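Local coordinates for protein dextranase (Pseudarthrobacter oxydans, PDB 6NZS) that catalyses the endohydrolysis of (1->6)-alpha-D-glucosidic linkages inside dextran chains, at residues 58-62 / 73-79; 289-293 / 364-368; 334-338 / 360-364. All coordinates share one frame; numbering follows the deposited sequence.

Contact 1 (58-62 / 73-79)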
ATOM      1  N   SER A  58       6.379 -12.834  -3.766  1.00  9.10           N
ATOM      2  CA  SER A  58       7.260 -12.262  -2.758  1.00  9.14           C
ATOM      3  C   SER A  58       7.088 -13.036  -1.461  1.00  9.90           C
ATOM      4  O   SER A  58       5.979 -13.463  -1.130  1.00  9.73           O
ATOM      5  CB  SER A  58       6.898 -10.790  -2.538  1.00 10.51           C
ATOM      6  OG  SER A  58       7.539 -10.264  -1.391  1.00 10.94           O
ATOM      7  N   ILE A  59       8.191 -13.257  -0.748  1.00  8.61           N
ATOM      8  CA  ILE A  59       8.152 -13.921   0.555  1.00 10.26           C
ATOM      9  C   ILE A  59       8.890 -13.050   1.564  1.00  8.75           C
ATOM     10  O   ILE A  59       9.717 -12.205   1.186  1.00  9.20           O
ATOM     11  CB  ILE A  59       8.730 -15.360   0.494  1.00 10.96           C
ATOM     12  CG1 ILE A  59      10.253 -15.353   0.312  1.00  9.46           C
ATOM     13  CG2 ILE A  59       8.072 -16.147  -0.617  1.00 11.07           C
ATOM     14  CD1 ILE A  59      10.880 -16.766   0.391  1.00 14.01           C
ATOM     15  N   PRO A  60       8.588 -13.210   2.857  1.00  9.65           N
ATOM     16  CA  PRO A  60       9.162 -12.320   3.878  1.00 10.52           C
ATOM     17  C   PRO A  60      10.683 -12.381   3.891  1.00  9.49           C
ATOM     18  O   PRO A  60      11.278 -13.461   3.956  1.00 11.66           O
ATOM     19  CB  PRO A  60       8.558 -12.850   5.187  1.00 10.41           C
ATOM     20  CG  PRO A  60       7.266 -13.500   4.761  1.00 10.80           C
ATOM     21  CD  PRO A  60       7.564 -14.108   3.418  1.00 11.15           C
ATOM     22  N   ARG A  61      11.309 -11.206   3.825  1.00 10.68           N
ATOM     23  CA  ARG A  61      12.764 -11.055   3.784  1.00 10.42           C
ATOM     24  C   ARG A  61      13.386 -11.707   2.563  1.00 12.06           C
ATOM     25  O   ARG A  61      14.599 -11.933   2.536  1.00 11.38           O
ATOM     26  CB  ARG A  61      13.462 -11.592   5.047  1.00 10.78           C
ATOM     27  CG  ARG A  61      12.827 -11.196   6.348  1.00 12.00           C
ATOM     28  CD  ARG A  61      13.814 -11.389   7.508  1.00 11.24           C
ATOM     29  NE  ARG A  61      13.192 -11.026   8.772  1.00 12.12           N
ATOM     30  CZ  ARG A  61      12.524 -11.875   9.543  1.00 10.11           C
ATOM     31  NH1 ARG A  61      12.430 -13.154   9.200  1.00 11.17           N
ATOM     32  NH2 ARG A  61      11.962 -11.441  10.659  1.00 12.50           N
ATOM     33  N   SER A  62      12.587 -12.050   1.548  1.00  9.74           N
ATOM     34  CA  SER A  62      13.054 -12.917   0.469  1.00 10.40           C
ATOM     35  C   SER A  62      13.612 -14.240   0.990  1.00 11.79           C
ATOM     36  O   SER A  62      14.401 -14.885   0.302  1.00 13.09           O
ATOM     37  CB  SER A  62      14.067 -12.236  -0.471  1.00 11.08           C
ATOM     38  OG  SER A  62      13.432 -11.663  -1.608  1.00 14.64           O
ATOM     39  N   ASP A  73      12.265  -6.843  13.025  1.00 14.12           N
ATOM     40  CA  ASP A  73      12.124  -6.034  11.825  1.00 13.35           C
ATOM     41  C   ASP A  73      10.693  -5.967  11.306  1.00 12.81           C
ATOM     42  O   ASP A  73      10.465  -5.344  10.263  1.00 12.90           O
ATOM     43  CB  ASP A  73      13.089  -6.498  10.718  1.00 13.37           C
ATOM     44  CG  ASP A  73      12.888  -7.954  10.312  1.00 10.71           C
ATOM     45  OD1 ASP A  73      11.797  -8.515  10.546  1.00 12.75           O
ATOM     46  OD2 ASP A  73      13.838  -8.543   9.751  1.00 12.68           O
ATOM     47  N   GLY A  74       9.730  -6.565  12.009  1.00 12.72           N
ATOM     48  CA  GLY A  74       8.341  -6.538  11.597  1.00 13.08           C
ATOM     49  C   GLY A  74       7.908  -7.690  10.717  1.00 12.89           C
ATOM     50  O   GLY A  74       6.699  -7.882  10.534  1.00 11.90           O
ATOM     51  N   ALA A  75       8.847  -8.464  10.178  1.00 12.13           N
ATOM     52  CA  ALA A  75       8.525  -9.609   9.341  1.00 11.43           C
ATOM     53  C   ALA A  75       8.479 -10.913  10.117  1.00 11.74           C
ATOM     54  O   ALA A  75       8.368 -11.977   9.500  1.00 12.78           O
ATOM     55  CB  ALA A  75       9.531  -9.720   8.192  1.00 10.89           C
ATOM     56  N   GLU A  76       8.531 -10.856  11.450  1.00 12.07           N
ATOM     57  CA  GLU A  76       8.618 -12.081  12.242  1.00 11.81           C
ATOM     58  C   GLU A  76       7.400 -12.974  12.040  1.00 11.25           C
ATOM     59  O   GLU A  76       7.542 -14.162  11.727  1.00 11.88           O
ATOM     60  CB  GLU A  76       8.815 -11.744  13.717  1.00 13.37           C
ATOM     61  CG  GLU A  76      10.235 -11.312  14.071  1.00 15.09           C
ATOM     62  CD  GLU A  76      10.568  -9.891  13.633  1.00 14.64           C
ATOM     63  OE1 GLU A  76       9.641  -9.063  13.481  1.00 14.09           O
ATOM     64  OE2 GLU A  76      11.764  -9.607  13.441  1.00 14.83           O
ATOM     65  N   PHE A  77       6.190 -12.436  12.235  1.00 11.68           N
ATOM     66  CA  PHE A  77       5.006 -13.283  12.096  1.00 10.13           C
ATOM     67  C   PHE A  77       4.864 -13.796  10.672  1.00  9.78           C
ATOM     68  O   PHE A  77       4.621 -14.987  10.450  1.00 11.22           O
ATOM     69  CB  PHE A  77       3.724 -12.552  12.493  1.00 10.92           C
ATOM     70  CG  PHE A  77       2.480 -13.369  12.223  1.00 10.67           C
ATOM     71  CD1 PHE A  77       2.220 -14.508  12.969  1.00 11.16           C
ATOM     72  CD2 PHE A  77       1.591 -13.023  11.207  1.00 12.25           C
ATOM     73  CE1 PHE A  77       1.095 -15.283  12.727  1.00 12.10           C
ATOM     74  CE2 PHE A  77       0.457 -13.799  10.963  1.00 11.56           C
ATOM     75  CZ  PHE A  77       0.211 -14.926  11.721  1.00 12.13           C
ATOM     76  N   SER A  78       5.002 -12.907   9.687  1.00 10.57           N
ATOM     77  CA  SER A  78       4.813 -13.339   8.305  1.00 10.40           C
ATOM     78  C   SER A  78       5.807 -14.433   7.924  1.00  9.80           C
ATOM     79  O   SER A  78       5.441 -15.417   7.274  1.00 10.03           O
ATOM     80  CB  SER A  78       4.915 -12.148   7.362  1.00 11.77           C
ATOM     81  OG  SER A  78       6.206 -11.577   7.388  1.00 18.92           O
ATOM     82  N   SER A  79       7.062 -14.296   8.349  1.00 10.21           N
ATOM     83  CA  SER A  79       8.067 -15.319   8.078  1.00 10.43           C
ATOM     84  C   SER A  79       7.731 -16.629   8.785  1.00 11.70           C
ATOM     85  O   SER A  79       7.757 -17.704   8.172  1.00 13.39           O
ATOM     86  CB  SER A  79       9.436 -14.799   8.515  1.00 13.00           C
ATOM     87  OG  SER A  79      10.446 -15.768   8.301  1.00 16.86           O
TER
HETATM   88  O   HOH W   1      11.145 -15.632   5.591  1.00 18.74           O
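Arg61 and Pro60 divide the work of this contact, the arginine meeting carboxylates and the proline packing against the first turn of helix 76-81. Arg61 and Asp73 form a side-on salt bridge, one nitrogen to each oxygen. Arg61 NE reaches Asp73 OD2 at 2.7 Å along a nearly straight bond (165°), on the syn lone pair and close to the guanidinium plane; Arg61 NH2 reaches Asp73 OD1 at 2.9 Å. The chain, extended from CG to NE, brings the flat guanidinium alongside the carboxylate, where arginine's NE and NH2 can each serve one oxygen. Ala75 CB, small enough to let the flat group lie close, sits over one guanidinium face, toward its rim. Asp73 OD1 also accepts from Ala75 N at 3.0 Å, from the opposite face of the carboxylate to NH2; this is the Asx turn leading into the helix. Tyr69 holds OD2. Ala75 is the N-cap residue of this helix in the N-terminal Ig-like domain of the family 49 enzyme. Gly74 suits its place because a side chain at its backbone angles would strike the preceding carbonyl.

The tight inner part is Pro60, a rigid ring wedged against Ser78, with Pro60 CG 3.4 Å from Ser78 OG. The small serine permits that approach, and Ser78 OG turns back to Ala75 O at 3.0 Å. Toward the partly exposed side the fit relaxes. Glu76 joins the salt-bridge network through only a weak bond, Arg61 NH2 to Glu76 OE2 at 3.3 Å; the backbone N of Asp73 and of Gly74 hold its carboxylate, and Lys66 pairs with OE2. At Ser79 a water takes over, bridging Ser79 OG and Pro60 O.

Contact 2 (289-293 / 364-368)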
ATOM      1  N   TYR A 289      18.012  -5.784  -1.068  1.00 14.60           N
ATOM      2  CA  TYR A 289      18.459  -4.898  -0.004  1.00 14.99           C
ATOM      3  C   TYR A 289      18.066  -5.458   1.356  1.00 16.18           C
ATOM      4  O   TYR A 289      16.965  -5.987   1.530  1.00 15.12           O
ATOM      5  CB  TYR A 289      17.861  -3.499  -0.171  1.00 14.97           C
ATOM      6  CG  TYR A 289      18.217  -2.827  -1.480  1.00 15.29           C
ATOM      7  CD1 TYR A 289      19.536  -2.507  -1.781  1.00 16.21           C
ATOM      8  CD2 TYR A 289      17.236  -2.509  -2.409  1.00 13.57           C
ATOM      9  CE1 TYR A 289      19.871  -1.901  -2.972  1.00 15.37           C
ATOM     10  CE2 TYR A 289      17.557  -1.895  -3.598  1.00 14.52           C
ATOM     11  CZ  TYR A 289      18.875  -1.594  -3.876  1.00 14.96           C
ATOM     12  OH  TYR A 289      19.185  -0.990  -5.076  1.00 15.45           O
ATOM     13  N   VAL A 290      18.982  -5.333   2.318  1.00 15.73           N
ATOM     14  CA  VAL A 290      18.686  -5.685   3.700  1.00 16.37           C
ATOM     15  C   VAL A 290      17.711  -4.668   4.285  1.00 15.42           C
ATOM     16  O   VAL A 290      17.634  -3.514   3.841  1.00 14.21           O
ATOM     17  CB  VAL A 290      20.001  -5.739   4.505  1.00 15.90           C
ATOM     18  CG1 VAL A 290      20.608  -4.341   4.649  1.00 16.71           C
ATOM     19  CG2 VAL A 290      19.790  -6.373   5.869  1.00 15.58           C
ATOM     20  N   TYR A 291      16.940  -5.104   5.282  1.00 13.32           N
ATOM     21  CA  TYR A 291      16.120  -4.184   6.062  1.00 13.74           C
ATOM     22  C   TYR A 291      16.971  -3.019   6.534  1.00 16.12           C
ATOM     23  O   TYR A 291      18.066  -3.216   7.064  1.00 15.24           O
ATOM     24  CB  TYR A 291      15.585  -4.916   7.290  1.00 13.92           C
ATOM     25  CG  TYR A 291      14.782  -4.073   8.261  1.00 14.07           C
ATOM     26  CD1 TYR A 291      13.642  -3.391   7.850  1.00 14.16           C
ATOM     27  CD2 TYR A 291      15.153  -3.981   9.602  1.00 14.33           C
ATOM     28  CE1 TYR A 291      12.896  -2.647   8.741  1.00 12.78           C
ATOM     29  CE2 TYR A 291      14.414  -3.241  10.501  1.00 14.16           C
ATOM     30  CZ  TYR A 291      13.282  -2.572  10.075  1.00 13.41           C
ATOM     31  OH  TYR A 291      12.545  -1.836  10.980  1.00 16.33           O
ATOM     32  N   GLU A 292      16.456  -1.802   6.348  1.00 14.21           N
ATOM     33  CA  GLU A 292      17.153  -0.587   6.778  1.00 16.52           C
ATOM     34  C   GLU A 292      18.560  -0.522   6.187  1.00 19.41           C
ATOM     35  O   GLU A 292      19.522  -0.132   6.857  1.00 19.43           O
ATOM     36  CB  GLU A 292      17.171  -0.447   8.304  1.00 17.12           C
ATOM     37  CG  GLU A 292      15.898   0.139   8.909  1.00 19.47           C
ATOM     38  CD  GLU A 292      15.975   0.289  10.420  1.00 17.38           C
ATOM     39  OE1 GLU A 292      16.609  -0.568  11.071  1.00 19.15           O
ATOM     40  OE2 GLU A 292      15.406   1.262  10.961  1.00 18.98           O
ATOM     41  N   ALA A 293      18.684  -0.915   4.920  1.00 18.43           N
ATOM     42  CA  ALA A 293      19.942  -0.763   4.200  1.00 18.95           C
ATOM     43  C   ALA A 293      20.337   0.708   4.174  1.00 19.04           C
ATOM     44  O   ALA A 293      19.616   1.545   3.626  1.00 19.77           O
ATOM     45  CB  ALA A 293      19.789  -1.301   2.777  1.00 19.65           C
ATOM     46  N   TRP A 364       6.802  -6.612   3.827  1.00  9.31           N
ATOM     47  CA  TRP A 364       6.873  -7.450   5.022  1.00  9.42           C
ATOM     48  C   TRP A 364       7.486  -6.734   6.221  1.00 10.93           C
ATOM     49  O   TRP A 364       7.031  -6.931   7.352  1.00 10.75           O
ATOM     50  CB  TRP A 364       7.663  -8.718   4.707  1.00 11.34           C
ATOM     51  CG  TRP A 364       7.151  -9.442   3.502  1.00  9.06           C
ATOM     52  CD1 TRP A 364       7.740  -9.506   2.264  1.00  9.98           C
ATOM     53  CD2 TRP A 364       5.942 -10.205   3.411  1.00  9.62           C
ATOM     54  NE1 TRP A 364       6.975 -10.269   1.416  1.00  9.25           N
ATOM     55  CE2 TRP A 364       5.867 -10.712   2.091  1.00  8.12           C
ATOM     56  CE3 TRP A 364       4.924 -10.520   4.316  1.00  9.57           C
ATOM     57  CZ2 TRP A 364       4.805 -11.509   1.655  1.00  9.10           C
ATOM     58  CZ3 TRP A 364       3.862 -11.314   3.885  1.00  9.47           C
ATOM     59  CH2 TRP A 364       3.813 -11.798   2.565  1.00  8.84           C
ATOM     60  N   TYR A 365       8.531  -5.936   5.998  1.00 10.51           N
ATOM     61  CA  TYR A 365       9.220  -5.261   7.089  1.00 11.98           C
ATOM     62  C   TYR A 365       8.372  -4.111   7.628  1.00 12.41           C
ATOM     63  O   TYR A 365       7.545  -3.539   6.918  1.00 11.99           O
ATOM     64  CB  TYR A 365      10.528  -4.655   6.568  1.00 11.28           C
ATOM     65  CG  TYR A 365      11.581  -5.636   6.106  1.00 10.17           C
ATOM     66  CD1 TYR A 365      12.030  -6.662   6.941  1.00 11.33           C
ATOM     67  CD2 TYR A 365      12.135  -5.531   4.833  1.00 10.35           C
ATOM     68  CE1 TYR A 365      13.003  -7.549   6.511  1.00 11.98           C
ATOM     69  CE2 TYR A 365      13.109  -6.413   4.394  1.00 10.85           C
ATOM     70  CZ  TYR A 365      13.536  -7.425   5.236  1.00 11.08           C
ATOM     71  OH  TYR A 365      14.505  -8.310   4.798  1.00 13.31           O
ATOM     72  N   TRP A 366       8.607  -3.754   8.896  1.00 12.45           N
ATOM     73  CA  TRP A 366       8.167  -2.454   9.379  1.00 12.52           C
ATOM     74  C   TRP A 366       8.790  -1.357   8.521  1.00 13.08           C
ATOM     75  O   TRP A 366       9.761  -1.573   7.791  1.00 12.95           O
ATOM     76  CB  TRP A 366       8.657  -2.229  10.815  1.00 14.82           C
ATOM     77  CG  TRP A 366       7.937  -3.013  11.857  1.00 15.19           C
ATOM     78  CD1 TRP A 366       6.655  -3.476  11.798  1.00 13.22           C
ATOM     79  CD2 TRP A 366       8.460  -3.440  13.123  1.00 16.22           C
ATOM     80  NE1 TRP A 366       6.344  -4.161  12.951  1.00 17.11           N
ATOM     81  CE2 TRP A 366       7.435  -4.151  13.781  1.00 17.65           C
ATOM     82  CE3 TRP A 366       9.697  -3.296  13.759  1.00 18.17           C
ATOM     83  CZ2 TRP A 366       7.608  -4.723  15.047  1.00 20.22           C
ATOM     84  CZ3 TRP A 366       9.864  -3.858  15.029  1.00 20.69           C
ATOM     85  CH2 TRP A 366       8.825  -4.562  15.652  1.00 21.87           C
ATOM     86  N   GLN A 367       8.234  -0.150   8.641  1.00 11.99           N
ATOM     87  CA  GLN A 367       8.751   1.042   7.973  1.00 13.09           C
ATOM     88  C   GLN A 367       8.655   0.948   6.457  1.00 13.01           C
ATOM     89  O   GLN A 367       9.362   1.658   5.734  1.00 16.27           O
ATOM     90  CB  GLN A 367      10.172   1.398   8.440  1.00 15.01           C
ATOM     91  CG  GLN A 367      10.300   1.414   9.966  1.00 15.60           C
ATOM     92  CD  GLN A 367      11.657   1.892  10.441  1.00 20.27           C
ATOM     93  OE1 GLN A 367      12.573   1.097  10.653  1.00 24.27           O
ATOM     94  NE2 GLN A 367      11.793   3.200  10.603  1.00 19.72           N
ATOM     95  N   THR A 368       7.767   0.088   5.954  1.00 10.61           N
ATOM     96  CA  THR A 368       7.490   0.008   4.523  1.00 11.63           C
ATOM     97  C   THR A 368       6.306   0.909   4.175  1.00 13.03           C
ATOM     98  O   THR A 368       5.303   0.486   3.618  1.00 16.53           O
ATOM     99  CB  THR A 368       7.272  -1.442   4.107  1.00 10.65           C
ATOM    100  OG1 THR A 368       6.336  -2.072   4.998  1.00 11.10           O
ATOM    101  CG2 THR A 368       8.598  -2.181   4.170  1.00 12.26           C
TER
HETATM  102  O   HOH W   2      15.612  -8.209   2.479  1.00 16.33           O
HETATM  103  O   HOH W   3      16.764  -8.043   6.314  1.00 13.79           O
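Tyr291 lays its CB over the centre of the Tyr365 ring, 3.8 Å from the centroid, a CH-pi contact close to the ring normal. With CG of Tyr291 anti to the backbone N (chi1 176°), the two rings meet obliquely, planes 36° apart, pointing past each other from the two loops. CD1 of Tyr291 comes within 3.5 Å of Tyr365 CG. Farther along, the ring edge of Tyr291 points CE1 at Trp366 O, 3.4 Å away. Glu292 CG lies over a face of the Tyr291 ring.

The loop after strand 283-285 thus packs on the loop after strand 351-361, both leading off parallel strands of the beta-solenoid. Tyr291 and Glu292 are the central residues of a type II turn from Val290 to Ala293, so Glu292 takes a positive phi (55°), a place more often given to glycine. Its extended chain carries the carboxylate to a salt bridge with Lys71.

Tyrosine suits position 365 because its far end is polar: water 2, 2.6 Å from Tyr365 OH, donates to Tyr289 O, and water 3, 2.7 Å from Tyr365 OH, accepts from Tyr291 N. The chemistry implies an apolar centre between two polar ends, one hydrated at Tyr365, the other where the Tyr291 hydroxyl and Glu292 carboxylate converge on the Gln367 amide.

Contact 3 (334-338 / 360-364)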
ATOM      1  N   VAL A 334       5.966  -1.785  -7.158  1.00  9.59           N
ATOM      2  CA  VAL A 334       7.102  -1.710  -6.244  1.00  9.97           C
ATOM      3  C   VAL A 334       6.982  -2.879  -5.275  1.00 10.40           C
ATOM      4  O   VAL A 334       6.010  -2.966  -4.514  1.00 10.43           O
ATOM      5  CB  VAL A 334       7.118  -0.364  -5.500  1.00 10.62           C
ATOM      6  CG1 VAL A 334       8.205  -0.354  -4.421  1.00 14.12           C
ATOM      7  CG2 VAL A 334       7.324   0.771  -6.501  1.00 11.91           C
ATOM      8  N   ALA A 335       7.950  -3.794  -5.307  1.00 10.39           N
ATOM      9  CA  ALA A 335       7.897  -5.018  -4.520  1.00 10.37           C
ATOM     10  C   ALA A 335       9.010  -5.046  -3.484  1.00 12.43           C
ATOM     11  O   ALA A 335      10.122  -4.573  -3.738  1.00 11.61           O
ATOM     12  CB  ALA A 335       8.037  -6.245  -5.422  1.00 11.31           C
ATOM     13  N   GLU A 336       8.702  -5.627  -2.326  1.00 11.99           N
ATOM     14  CA  GLU A 336       9.689  -5.934  -1.296  1.00 12.15           C
ATOM     15  C   GLU A 336      10.615  -4.771  -0.928  1.00 12.00           C
ATOM     16  O   GLU A 336      11.844  -4.901  -0.981  1.00 13.15           O
ATOM     17  CB  GLU A 336      10.492  -7.171  -1.672  1.00 14.91           C
ATOM     18  CG  GLU A 336      10.210  -8.358  -0.797  1.00 17.31           C
ATOM     19  CD  GLU A 336      10.836  -9.631  -1.318  1.00 12.10           C
ATOM     20  OE1 GLU A 336      10.117 -10.462  -1.904  1.00 14.18           O
ATOM     21  OE2 GLU A 336      12.048  -9.801  -1.116  1.00 14.50           O
ATOM     22  N   PRO A 337      10.068  -3.636  -0.521  1.00 10.23           N
ATOM     23  CA  PRO A 337      10.917  -2.513  -0.119  1.00 11.16           C
ATOM     24  C   PRO A 337      11.647  -2.829   1.177  1.00 11.32           C
ATOM     25  O   PRO A 337      11.105  -3.512   2.063  1.00 12.24           O
ATOM     26  CB  PRO A 337       9.910  -1.370   0.075  1.00 11.56           C
ATOM     27  CG  PRO A 337       8.632  -2.054   0.406  1.00 11.78           C
ATOM     28  CD  PRO A 337       8.633  -3.316  -0.397  1.00 11.84           C
ATOM     29  N   PRO A 338      12.891  -2.358   1.322  1.00 11.53           N
ATOM     30  CA  PRO A 338      13.615  -2.508   2.592  1.00 13.49           C
ATOM     31  C   PRO A 338      13.346  -1.385   3.585  1.00 13.30           C
ATOM     32  O   PRO A 338      13.780  -1.485   4.747  1.00 13.42           O
ATOM     33  CB  PRO A 338      15.079  -2.460   2.138  1.00 12.71           C
ATOM     34  CG  PRO A 338      15.052  -1.501   0.974  1.00 11.82           C
ATOM     35  CD  PRO A 338      13.747  -1.809   0.254  1.00 11.37           C
ATOM     36  N   GLN A 360       2.067  -1.441  -4.662  1.00  9.84           N
ATOM     37  CA  GLN A 360       3.119  -1.818  -3.727  1.00  8.75           C
ATOM     38  C   GLN A 360       2.763  -3.179  -3.144  1.00  9.01           C
ATOM     39  O   GLN A 360       1.658  -3.360  -2.629  1.00  9.14           O
ATOM     40  CB  GLN A 360       3.242  -0.761  -2.624  1.00  9.54           C
ATOM     41  CG  GLN A 360       4.340  -1.016  -1.616  1.00 12.74           C
ATOM     42  CD  GLN A 360       4.408   0.096  -0.579  1.00 16.18           C
ATOM     43  OE1 GLN A 360       4.068   1.263  -0.851  1.00 15.34           O
ATOM     44  NE2 GLN A 360       4.821  -0.253   0.617  1.00 13.98           N
ATOM     45  N   VAL A 361       3.680  -4.145  -3.265  1.00  9.06           N
ATOM     46  CA  VAL A 361       3.447  -5.525  -2.846  1.00  9.42           C
ATOM     47  C   VAL A 361       4.626  -6.010  -2.011  1.00  9.83           C
ATOM     48  O   VAL A 361       5.740  -5.494  -2.112  1.00  9.33           O
ATOM     49  CB  VAL A 361       3.223  -6.492  -4.036  1.00  9.36           C
ATOM     50  CG1 VAL A 361       2.017  -6.064  -4.852  1.00 11.28           C
ATOM     51  CG2 VAL A 361       4.454  -6.567  -4.929  1.00 10.34           C
ATOM     52  N   GLY A 362       4.376  -7.031  -1.198  1.00  9.22           N
ATOM     53  CA  GLY A 362       5.471  -7.630  -0.444  1.00  8.24           C
ATOM     54  C   GLY A 362       6.094  -6.727   0.602  1.00 10.53           C
ATOM     55  O   GLY A 362       7.320  -6.744   0.785  1.00  9.73           O
ATOM     56  N   SER A 363       5.274  -5.975   1.331  1.00 10.20           N
ATOM     57  CA  SER A 363       5.767  -5.019   2.326  1.00 10.41           C
ATOM     58  C   SER A 363       5.845  -5.687   3.703  1.00 10.49           C
ATOM     59  O   SER A 363       5.096  -5.386   4.636  1.00 12.63           O
ATOM     60  CB  SER A 363       4.884  -3.780   2.341  1.00 11.38           C
ATOM     61  OG  SER A 363       4.980  -3.078   1.111  1.00 16.66           O
ATOM     62  N   TRP A 364       6.802  -6.612   3.827  1.00  9.31           N
ATOM     63  CA  TRP A 364       6.873  -7.450   5.022  1.00  9.42           C
ATOM     64  C   TRP A 364       7.486  -6.734   6.221  1.00 10.93           C
ATOM     65  O   TRP A 364       7.031  -6.931   7.352  1.00 10.75           O
ATOM     66  CB  TRP A 364       7.663  -8.718   4.707  1.00 11.34           C
ATOM     67  CG  TRP A 364       7.151  -9.442   3.502  1.00  9.06           C
ATOM     68  CD1 TRP A 364       7.740  -9.506   2.264  1.00  9.98           C
ATOM     69  CD2 TRP A 364       5.942 -10.205   3.411  1.00  9.62           C
ATOM     70  NE1 TRP A 364       6.975 -10.269   1.416  1.00  9.25           N
ATOM     71  CE2 TRP A 364       5.867 -10.712   2.091  1.00  8.12           C
ATOM     72  CE3 TRP A 364       4.924 -10.520   4.316  1.00  9.57           C
ATOM     73  CZ2 TRP A 364       4.805 -11.509   1.655  1.00  9.10           C
ATOM     74  CZ3 TRP A 364       3.862 -11.314   3.885  1.00  9.47           C
ATOM     75  CH2 TRP A 364       3.813 -11.798   2.565  1.00  8.84           C
TER
HETATM   76  O   HOH W   4       9.541  -5.800   2.664  1.00 11.76           O
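Val334 and Ala335 run parallel to Gln360 and Val361, in register as neighbouring coils of a beta-solenoid. Val361 makes both backbone bonds: Val361 N donates to Val334 O at 2.9 Å (163°), and Val361 O accepts from Glu336 N at 3.0 Å. CA-H...O contacts accompany them, and Glu336 CA to Gly362 O at 3.3 Å continues the pattern past the strand ends. Both chains then bend at matching positions. Positive phi favours the glycine at 362, whose lack of a side chain also lets it lie against Glu336 N; Glu336 adopts the same sign of phi. Water 4 donates to Pro337 O and Gly362 O, spanning the diverging ends.

On one face Ala335 CB meets Val361 CG2 at 3.6 Å, a small residue beside a branched one. On the opposite face, that of Val334, Gln360 extends with CG anti to its N (chi1 -178°), and Gln360 NE2 reaches Ser363 OG at 2.9 Å; Ser363 OG is also bonded to Asn385 O. Glu336 CG lies at the indole edge, 4.1 Å from Trp364 CD1, while Ser58 and Ser62 hold the carboxylate.

Trp87 and Met85 of strand 84-92 pack on the face bearing Ala335 and Val361. Within the solenoid, Ala335 bonds back to Leu284 and Gly286, and Gln360 bonds onward to Phe383 of strand 382-386.

In the fold
The three contacts cluster closely, contact 1 lying about 10 Å from each of the other two and contacts 2 and 3 about 9 Å apart, centre to centre. Contact 1 belongs to the N-terminal Ig-like domain and closes before the others open; contact 2 opens next, at 289, and contact 3 at 334, both ending within 360-368. These two share Trp364 and lie in the beta-solenoid, on the coils of strands 325-335 and 351-361 and the loop after 283-285. The domains therefore meet here. Ser58 probably bonds Trp364, and Asp73 O probably accepts from Trp366 N. The loop 58-62 and the start of helix 76-81 are thus docked on the side of the solenoid, joining two distant parts of the chain.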